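Succinylglutamate desuccinylase/aspartoacylase (Shewanella frigidimarina, PDB 3LWU) binds a zinc ion and is probably a hydrolase of the succinylglutamate desuccinylase/aspartoacylase family, acting on ester bonds. Local coordinates at residues A[59-64]-A[68-73]; A[119-124]-A[190-195]. All coordinates share one frame; numbering follows the deposited sequence.

Contacts 1 and 2 stand side by side in the catalytic domain, their centres about 10 Å apart, and both reach the zinc ion. Strand 56-60 of contact 1 and strand 187-194 of contact 2 are parallel neighbours, tied where L191 N lies 2.9 Å from Q59 O. H63, in the loop after strand 56-60, and H192, on strand 187-194, both bind the metal: H63 ND1 and H192 ND1 are 3.3 Å apart, and E66, between the two segments of contact 1, completes the protein ligands. Segment 119-124 backs the first histidine, since N119 OD1 is 2.8 Å from H63 NE2. In contact 1 N61 ND2 bonds to the carbonyl of H63; contact 2 brings N121 beside the ring of H192.

Contact 1. Residues A[59-64]-A[68-73]; sequences QANVHG and QGNAVI. With ZN (zinc ion), chain C.
A60 and N61, where strand 56-60 runs out into a loop, pack on the first turns of helix 68-80; strand, helix and strand 89-92 form a beta-alpha-beta unit of the catalytic domain. The loop between strand and helix carries the zinc ligands H63 and E66.

The apolar part centres on A60, whose CB lies over the backbone of G69, 3.5 Å from G69 C. A side chain at G69 would not fit with the backbone as it stands: a modelled CB would fall 2.6 Å from A60 CB. One helical turn on, I73 extends CD1 to 3.8 Å from A60 CB.

The polar part joins N61 and N70, whose side chains cross at about a right angle; the amide planes of N61 and N70 are 62° apart. N70 ND2 donates to N61 OD1 at 2.8 Å; the acceptor lies in the amide plane of N70, but the donor stands above the carbonyl plane of N61. With CG anti to the backbone N (chi1 -154°), the N61 amide reaches the helix through OD1 while its ND2 turns back to the loop and donates to both H63 O and G64 O. N70 OD1 in turn accepts from L94 N. L320 and L341 of a second subunit pack on N70 and A71.

The metal contact belongs to H63, which shares the zinc ion with E66 and H192. The N61 bonds brace the peptide beside this ligand: ND2 of N61 is 2.9 Å from H63 O, while H63 ND1 binds the zinc ion at 2.1 Å.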
loop_
_atom_site.group_PDB
_atom_site.type_symbol
_atom_site.label_atom_id
_atom_site.label_comp_id
_atom_site.label_asym_id
_atom_site.label_seq_id
_atom_site.Cartn_x
_atom_site.Cartn_y
_atom_site.Cartn_z
ATOM N N GLN A 59 -12.563 -24.499 5.324
ATOM C CA GLN A 59 -11.404 -23.633 5.130
ATOM C C GLN A 59 -11.638 -22.279 5.790
ATOM O O GLN A 59 -12.764 -21.885 5.991
ATOM C CB GLN A 59 -11.026 -23.451 3.653
ATOM C CG GLN A 59 -12.082 -22.719 2.763
ATOM C CD GLN A 59 -11.584 -22.449 1.362
ATOM O OE1 GLN A 59 -10.788 -23.220 0.830
ATOM N NE2 GLN A 59 -12.041 -21.336 0.758
ATOM N N ALA A 60 -10.559 -21.600 6.157
ATOM C CA ALA A 60 -10.631 -20.254 6.703
ATOM C C ALA A 60 -9.616 -19.338 6.051
ATOM O O ALA A 60 -8.574 -19.815 5.555
ATOM C CB ALA A 60 -10.372 -20.273 8.253
ATOM N N ASN A 61 -9.910 -18.030 6.074
ATOM C CA ASN A 61 -8.866 -16.965 5.984
ATOM C C ASN A 61 -8.362 -16.768 4.566
ATOM O O ASN A 61 -7.262 -16.298 4.354
ATOM C CB ASN A 61 -7.723 -17.282 6.969
ATOM C CG ASN A 61 -6.915 -16.048 7.458
ATOM O OD1 ASN A 61 -5.987 -16.245 8.237
ATOM N ND2 ASN A 61 -7.277 -14.809 7.049
ATOM N N VAL A 62 -9.211 -17.070 3.577
ATOM C CA VAL A 62 -8.897 -16.731 2.196
ATOM C C VAL A 62 -8.759 -15.228 2.011
ATOM O O VAL A 62 -7.944 -14.746 1.215
ATOM C CB VAL A 62 -9.931 -17.292 1.237
ATOM C CG1 VAL A 62 -9.739 -16.701 -0.150
ATOM C CG2 VAL A 62 -9.801 -18.815 1.196
ATOM N N HIS A 63 -9.586 -14.493 2.726
ATOM C CA HIS A 63 -9.416 -13.046 2.879
ATOM C C HIS A 63 -8.503 -12.901 4.058
ATOM O O HIS A 63 -8.847 -13.313 5.143
ATOM C CB HIS A 63 -10.791 -12.364 3.125
ATOM C CG HIS A 63 -11.592 -12.167 1.875
ATOM N ND1 HIS A 63 -12.958 -12.334 1.819
ATOM C CD2 HIS A 63 -11.201 -11.885 0.609
ATOM C CE1 HIS A 63 -13.386 -12.111 0.589
ATOM N NE2 HIS A 63 -12.337 -11.845 -0.172
ATOM N N GLY A 64 -7.323 -12.308 3.883
ATOM C CA GLY A 64 -6.264 -12.451 4.870
ATOM C C GLY A 64 -6.447 -11.758 6.203
ATOM O O GLY A 64 -5.796 -12.130 7.166
ATOM N N GLN A 68 -10.482 -14.859 12.257
ATOM C CA GLN A 68 -11.237 -15.578 13.331
ATOM C C GLN A 68 -11.522 -17.031 12.968
ATOM O O GLN A 68 -11.545 -17.890 13.856
ATOM C CB GLN A 68 -12.528 -14.830 13.723
ATOM C CG GLN A 68 -13.477 -15.500 14.755
ATOM C CD GLN A 68 -12.949 -15.570 16.177
ATOM O OE1 GLN A 68 -11.717 -15.482 16.451
ATOM N NE2 GLN A 68 -13.875 -15.745 17.113
ATOM N N GLY A 69 -11.692 -17.312 11.678
ATOM C CA GLY A 69 -11.886 -18.699 11.213
ATOM C C GLY A 69 -10.817 -19.693 11.643
ATOM O O GLY A 69 -11.097 -20.888 11.785
ATOM N N ASN A 70 -9.582 -19.217 11.818
ATOM C CA ASN A 70 -8.518 -20.050 12.341
ATOM C C ASN A 70 -8.776 -20.483 13.791
ATOM O O ASN A 70 -8.448 -21.612 14.153
ATOM C CB ASN A 70 -7.162 -19.322 12.243
ATOM C CG ASN A 70 -6.817 -18.993 10.808
ATOM O OD1 ASN A 70 -6.753 -19.915 9.966
ATOM N ND2 ASN A 70 -6.732 -17.675 10.479
ATOM N N ALA A 71 -9.291 -19.568 14.617
ATOM C CA ALA A 71 -9.663 -19.866 15.992
ATOM C C ALA A 71 -10.860 -20.852 15.997
ATOM O O ALA A 71 -10.912 -21.750 16.815
ATOM C CB ALA A 71 -10.026 -18.579 16.753
ATOM N N VAL A 72 -11.783 -20.689 15.069
ATOM C CA VAL A 72 -12.907 -21.633 14.926
ATOM C C VAL A 72 -12.418 -23.058 14.582
ATOM O O VAL A 72 -12.820 -24.060 15.220
ATOM C CB VAL A 72 -13.961 -21.113 13.946
ATOM C CG1 VAL A 72 -15.115 -22.172 13.697
ATOM C CG2 VAL A 72 -14.512 -19.793 14.486
ATOM N N ILE A 73 -11.497 -23.140 13.644
ATOM C CA ILE A 73 -10.909 -24.419 13.298
ATOM C C ILE A 73 -10.179 -25.025 14.501
ATOM O O ILE A 73 -10.284 -26.228 14.753
ATOM C CB ILE A 73 -10.020 -24.298 12.047
ATOM C CG1 ILE A 73 -10.944 -24.143 10.834
ATOM C CG2 ILE A 73 -9.125 -25.512 11.890
ATOM C CD1 ILE A 73 -10.283 -23.877 9.480
HETATM ZN ZN ZN C . -14.234 -12.790 3.389
#

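Contact 2. Residues A[119-124]-A[190-195]; sequences NWNREY and DLHTGP. With ZN (zinc ion), chain C.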
loop_
_atom_site.group_PDB
_atom_site.type_symbol
_atom_site.label_atom_id
_atom_site.label_comp_id
_atom_site.label_asym_id
_atom_site.label_seq_id
_atom_site.Cartn_x
_atom_site.Cartn_y
_atom_site.Cartn_z
ATOM N N ASN A 119 -10.130 -9.573 -6.172
ATOM C CA ASN A 119 -10.630 -10.130 -4.942
ATOM C C ASN A 119 -10.360 -11.637 -4.926
ATOM O O ASN A 119 -10.731 -12.331 -5.845
ATOM C CB ASN A 119 -12.134 -9.839 -4.855
ATOM C CG ASN A 119 -12.768 -10.222 -3.476
ATOM O OD1 ASN A 119 -12.432 -11.257 -2.872
ATOM N ND2 ASN A 119 -13.688 -9.365 -2.985
ATOM N N TRP A 120 -9.690 -12.132 -3.888
ATOM C CA TRP A 120 -9.314 -13.518 -3.845
ATOM C C TRP A 120 -10.558 -14.400 -3.883
ATOM O O TRP A 120 -10.525 -15.483 -4.436
ATOM C CB TRP A 120 -8.563 -13.840 -2.571
ATOM C CG TRP A 120 -7.258 -13.111 -2.333
ATOM C CD1 TRP A 120 -6.955 -12.320 -1.252
ATOM C CD2 TRP A 120 -6.084 -13.134 -3.151
ATOM N NE1 TRP A 120 -5.657 -11.862 -1.346
ATOM C CE2 TRP A 120 -5.101 -12.354 -2.499
ATOM C CE3 TRP A 120 -5.758 -13.746 -4.366
ATOM C CZ2 TRP A 120 -3.842 -12.159 -3.026
ATOM C CZ3 TRP A 120 -4.477 -13.539 -4.893
ATOM C CH2 TRP A 120 -3.537 -12.778 -4.207
ATOM N N ASN A 121 -11.655 -13.932 -3.280
ATOM C CA ASN A 121 -12.896 -14.693 -3.268
ATOM C C ASN A 121 -13.749 -14.566 -4.518
ATOM O O ASN A 121 -14.929 -14.979 -4.493
ATOM C CB ASN A 121 -13.728 -14.368 -2.037
ATOM C CG ASN A 121 -14.696 -15.488 -1.673
ATOM O OD1 ASN A 121 -14.426 -16.685 -1.879
ATOM N ND2 ASN A 121 -15.848 -15.102 -1.168
ATOM N N ARG A 122 -13.193 -14.013 -5.596
ATOM C CA ARG A 122 -13.891 -13.905 -6.885
ATOM C C ARG A 122 -13.110 -14.676 -7.953
ATOM O O ARG A 122 -13.325 -14.492 -9.119
ATOM C CB ARG A 122 -13.998 -12.437 -7.352
ATOM C CG ARG A 122 -14.812 -11.463 -6.461
ATOM C CD ARG A 122 -16.326 -11.342 -6.779
ATOM N NE ARG A 122 -17.073 -12.232 -5.879
ATOM C CZ ARG A 122 -17.480 -11.927 -4.637
ATOM N NH1 ARG A 122 -17.289 -10.719 -4.109
ATOM N NH2 ARG A 122 -18.111 -12.847 -3.919
ATOM N N GLU A 123 -12.215 -15.551 -7.536
ATOM C CA GLU A 123 -11.267 -16.197 -8.400
ATOM C C GLU A 123 -11.589 -17.674 -8.644
ATOM O O GLU A 123 -10.821 -18.357 -9.290
ATOM C CB GLU A 123 -9.865 -16.102 -7.753
ATOM C CG GLU A 123 -9.207 -14.697 -7.771
ATOM C CD GLU A 123 -8.696 -14.292 -9.167
ATOM O OE1 GLU A 123 -9.503 -14.129 -10.085
ATOM O OE2 GLU A 123 -7.491 -14.109 -9.379
ATOM N N TYR A 124 -12.705 -18.180 -8.114
ATOM C CA TYR A 124 -13.012 -19.607 -8.239
ATOM C C TYR A 124 -13.478 -19.937 -9.661
ATOM O O TYR A 124 -13.807 -19.042 -10.464
ATOM C CB TYR A 124 -14.009 -20.075 -7.170
ATOM C CG TYR A 124 -13.384 -20.100 -5.791
ATOM C CD1 TYR A 124 -12.631 -21.174 -5.369
ATOM C CD2 TYR A 124 -13.496 -19.010 -4.937
ATOM C CE1 TYR A 124 -12.037 -21.185 -4.119
ATOM C CE2 TYR A 124 -12.877 -19.000 -3.679
ATOM C CZ TYR A 124 -12.159 -20.088 -3.287
ATOM O OH TYR A 124 -11.598 -20.086 -2.062
ATOM N N ASP A 190 -16.947 -22.450 4.104
ATOM C CA ASP A 190 -15.937 -21.411 3.872
ATOM C C ASP A 190 -16.107 -20.386 4.965
ATOM O O ASP A 190 -17.132 -19.733 5.031
ATOM C CB ASP A 190 -16.149 -20.777 2.499
ATOM C CG ASP A 190 -14.986 -19.925 2.039
ATOM O OD1 ASP A 190 -13.919 -19.921 2.686
ATOM O OD2 ASP A 190 -15.157 -19.224 0.990
ATOM N N LEU A 191 -15.120 -20.274 5.831
ATOM C CA LEU A 191 -15.180 -19.403 6.993
ATOM C C LEU A 191 -14.518 -18.049 6.761
ATOM O O LEU A 191 -13.311 -17.957 6.525
ATOM C CB LEU A 191 -14.489 -20.073 8.176
ATOM C CG LEU A 191 -14.901 -21.487 8.582
ATOM C CD1 LEU A 191 -14.263 -21.844 9.862
ATOM C CD2 LEU A 191 -16.443 -21.661 8.699
ATOM N N HIS A 192 -15.343 -17.013 6.862
ATOM C CA HIS A 192 -14.976 -15.638 6.639
ATOM C C HIS A 192 -15.334 -14.784 7.867
ATOM O O HIS A 192 -15.855 -15.278 8.847
ATOM C CB HIS A 192 -15.732 -15.111 5.425
ATOM C CG HIS A 192 -15.226 -15.623 4.110
ATOM N ND1 HIS A 192 -14.588 -14.813 3.200
ATOM C CD2 HIS A 192 -15.318 -16.845 3.526
ATOM C CE1 HIS A 192 -14.331 -15.507 2.105
ATOM N NE2 HIS A 192 -14.735 -16.751 2.287
ATOM N N THR A 193 -14.961 -13.503 7.837
ATOM C CA THR A 193 -15.505 -12.510 8.765
ATOM C C THR A 193 -15.924 -11.295 7.949
ATOM O O THR A 193 -15.485 -11.113 6.824
ATOM C CB THR A 193 -14.494 -12.022 9.840
ATOM O OG1 THR A 193 -13.650 -11.011 9.266
ATOM C CG2 THR A 193 -13.638 -13.173 10.429
ATOM N N GLY A 194 -16.734 -10.437 8.540
ATOM C CA GLY A 194 -17.017 -9.139 7.953
ATOM C C GLY A 194 -15.994 -8.175 8.488
ATOM O O GLY A 194 -15.018 -8.593 9.100
ATOM N N PRO A 195 -16.192 -6.882 8.247
ATOM C CA PRO A 195 -15.227 -5.879 8.752
ATOM C C PRO A 195 -15.477 -5.564 10.223
ATOM O O PRO A 195 -14.864 -6.209 11.053
ATOM C CB PRO A 195 -15.405 -4.696 7.794
ATOM C CG PRO A 195 -16.757 -4.864 7.258
ATOM C CD PRO A 195 -17.023 -6.338 7.166
HETATM ZN ZN ZN C . -14.234 -12.790 3.389
HETATM O O HOH W 1 -13.039 -18.389 -0.554
#
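N121, H192 and D190 bury the most surface where loop segment 119-124 meets residues 190-192 of strand 187-194, beside the zinc site of this aspartoacylase-type catalytic domain. The backbones stay well apart, with the CA atoms of N121 and H192 10.2 Å from each other, and side chains and a water span the gap.

N121 covers most. Its side chain extends away from its own backbone N (chi1 -156°), which brings the amide to the strand, where it meets the imidazole of H192 obliquely, the planes 44° apart; N121 ND2 comes to 3.6 Å from H192 CE1, a van der Waals contact. N121 OD1 comes alongside the D190 carboxylate, the amide and carboxylate planes 70° apart. N121 OD1 and D190 OD2 are two acceptors 3.9 Å apart, which a shared donor can bridge. One water does so, donating to N121 OD1 at 2.6 Å and to D190 OD2 at 2.8 Å, and accepting from Y124 OH. Replacing N121 by a valine would probably leave this water without one acceptor and the H192 ring without its amide neighbour.

H192 is a ligand of the zinc ion, with H63 and E66. Behind it D190 serves as a second-shell residue: H192 NE2 donates to D190 OD2 in a weak bond of 2.8 Å, which, together with the zinc bond at ND1, probably helps to fix the rotation of the ring. The carboxylate is held by Q59, whose NE2 donates to D190 OD1.

At the start of segment 119-124 an Asx turn closes, N121 N donating to N119 OD1. On the metal side of the ring, H192 ND1 binds the zinc ion at 2.1 Å.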